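Cell wall surface anchor family protein (Streptococcus agalactiae, PDB 3PHS) is a minor pilin of this Gram-positive pathogen, a cell-wall-anchored pilus subunit that mediates adhesion to lung epithelial cells through an IgG-like domain. Local coordinates at residues G136-L141 with V232-E237. Sequence-based numbering, arbitrary orientation.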
loop_
_atom_site.group_PDB
_atom_site.type_symbol
_atom_site.label_atom_id
_atom_site.label_comp_id
_atom_site.label_asym_id
_atom_site.label_seq_id
_atom_site.Cartn_x
_atom_site.Cartn_y
_atom_site.Cartn_z
ATOM N N GLY A 136 9.619 6.952 2.380
ATOM C CA GLY A 136 10.197 7.531 3.589
ATOM C C GLY A 136 10.341 6.414 4.597
ATOM O O GLY A 136 10.152 5.253 4.269
ATOM N N GLU A 137 10.623 6.776 5.841
ATOM C CA GLU A 137 11.069 5.800 6.818
ATOM C C GLU A 137 10.253 5.885 8.108
ATOM O O GLU A 137 9.704 6.925 8.459
ATOM C CB GLU A 137 12.579 6.022 7.067
ATOM C CG GLU A 137 13.146 5.632 8.421
ATOM C CD GLU A 137 14.566 6.159 8.625
ATOM O OE1 GLU A 137 15.435 5.904 7.760
ATOM O OE2 GLU A 137 14.810 6.846 9.646
ATOM N N LEU A 138 10.179 4.750 8.792
ATOM C CA LEU A 138 9.553 4.663 10.101
ATOM C C LEU A 138 10.663 4.455 11.112
ATOM O O LEU A 138 11.551 3.637 10.883
ATOM C CB LEU A 138 8.630 3.450 10.140
ATOM C CG LEU A 138 8.122 2.954 11.493
ATOM C CD1 LEU A 138 7.259 4.055 12.138
ATOM C CD2 LEU A 138 7.323 1.663 11.288
ATOM N N ASP A 139 10.618 5.186 12.228
ATOM C CA ASP A 139 11.471 4.857 13.365
ATOM C C ASP A 139 10.615 4.687 14.622
ATOM O O ASP A 139 10.146 5.669 15.205
ATOM C CB ASP A 139 12.557 5.908 13.593
ATOM C CG ASP A 139 13.631 5.433 14.561
ATOM O OD1 ASP A 139 13.398 4.444 15.300
ATOM O OD2 ASP A 139 14.713 6.044 14.587
ATOM N N LEU A 140 10.420 3.434 15.006
ATOM C CA LEU A 140 9.643 3.084 16.179
ATOM C C LEU A 140 10.564 2.917 17.374
ATOM O O LEU A 140 11.550 2.181 17.306
ATOM C CB LEU A 140 8.857 1.797 15.944
ATOM C CG LEU A 140 8.155 1.100 17.123
ATOM C CD1 LEU A 140 7.144 2.026 17.802
ATOM C CD2 LEU A 140 7.484 -0.198 16.653
ATOM N N LEU A 141 10.218 3.609 18.456
ATOM C CA LEU A 141 10.827 3.363 19.746
ATOM C C LEU A 141 9.777 2.692 20.629
ATOM O O LEU A 141 8.673 3.213 20.799
ATOM C CB LEU A 141 11.306 4.680 20.376
ATOM C CG LEU A 141 11.660 4.605 21.874
ATOM C CD1 LEU A 141 12.844 3.672 22.133
ATOM C CD2 LEU A 141 11.893 5.981 22.487
ATOM N N VAL A 232 9.290 9.229 10.178
ATOM C CA VAL A 232 8.255 9.435 11.186
ATOM C C VAL A 232 8.695 8.704 12.455
ATOM O O VAL A 232 8.967 7.518 12.413
ATOM C CB VAL A 232 6.829 9.000 10.701
ATOM C CG1 VAL A 232 6.796 7.546 10.278
ATOM C CG2 VAL A 232 5.769 9.283 11.783
ATOM N N THR A 233 8.780 9.437 13.565
ATOM C CA THR A 233 9.202 8.867 14.838
ATOM C C THR A 233 7.953 8.529 15.631
ATOM O O THR A 233 7.066 9.368 15.778
ATOM C CB THR A 233 10.095 9.861 15.637
ATOM O OG1 THR A 233 11.298 10.098 14.915
ATOM C CG2 THR A 233 10.482 9.274 16.973
ATOM N N VAL A 234 7.850 7.296 16.115
ATOM C CA VAL A 234 6.704 6.935 16.947
ATOM C C VAL A 234 7.179 6.214 18.198
ATOM O O VAL A 234 8.061 5.382 18.113
ATOM C CB VAL A 234 5.642 6.103 16.165
ATOM C CG1 VAL A 234 6.256 4.986 15.418
ATOM C CG2 VAL A 234 4.543 5.578 17.089
ATOM N N THR A 235 6.601 6.561 19.348
ATOM C CA THR A 235 6.887 5.833 20.577
ATOM C C THR A 235 5.635 5.074 21.004
ATOM O O THR A 235 4.526 5.628 21.042
ATOM C CB THR A 235 7.389 6.755 21.712
ATOM O OG1 THR A 235 8.565 7.436 21.274
ATOM C CG2 THR A 235 7.787 5.938 22.922
ATOM N N ILE A 236 5.821 3.791 21.273
ATOM C CA ILE A 236 4.746 2.951 21.782
ATOM C C ILE A 236 5.135 2.491 23.185
ATOM O O ILE A 236 6.261 2.055 23.407
ATOM C CB ILE A 236 4.487 1.737 20.854
ATOM C CG1 ILE A 236 3.876 2.223 19.520
ATOM C CG2 ILE A 236 3.544 0.730 21.495
ATOM C CD1 ILE A 236 3.704 1.117 18.495
ATOM N N GLU A 237 4.200 2.606 24.125
ATOM C CA GLU A 237 4.454 2.187 25.507
ATOM C C GLU A 237 3.943 0.784 25.791
ATOM O O GLU A 237 2.920 0.351 25.248
ATOM C CB GLU A 237 3.817 3.161 26.510
ATOM C CG GLU A 237 4.277 4.588 26.337
ATOM C CD GLU A 237 3.917 5.500 27.507
ATOM O OE1 GLU A 237 3.156 5.082 28.407
ATOM O OE2 GLU A 237 4.426 6.637 27.527
#
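Val234 sets CG1 against two leucines of the neighbouring parallel strand, 3.6 Å from Leu138 CD1 and 3.9 Å from Leu140 CD1. Its chi1 of 48° places this methyl between the backbone N and the carbonyl carbon, on the side of the leucines. The side chains of Leu138 and Val234 meet at a slant, as do those of Leu140 and Ile236, where Leu140 CD1 meets Ile236 CD1 at 3.6 Å. Leucine ends reach across to the partner strand, while beta-branched valine and isoleucine suit its extended backbone; Leu138 and Leu140 also pack on Leu206, Leu138 and Val232 on Ile226. On the other face, Leu141 and Thr235 run alongside each other in the same direction, with Leu141 CD2 3.8 Å from Thr235 OG1; threonine combines a beta-branched strand residue with a hydroxyl suited to the surface. Between the faces, five backbone hydrogen bonds join the strands, among them Asp139 N to Val232 O, 2.9 Å and nearly straight at 175°. The pairing joins the first and last strands of the prealbumin-like domain. Backbone bonds thus fix the register, the inward face adds apolar contact, and the mixed outward face carries Asp139, whose OD2 salt bridge to Arg195 and OD1 hydrogen bond to His193 ND1 tie 136-141 to its other neighbour.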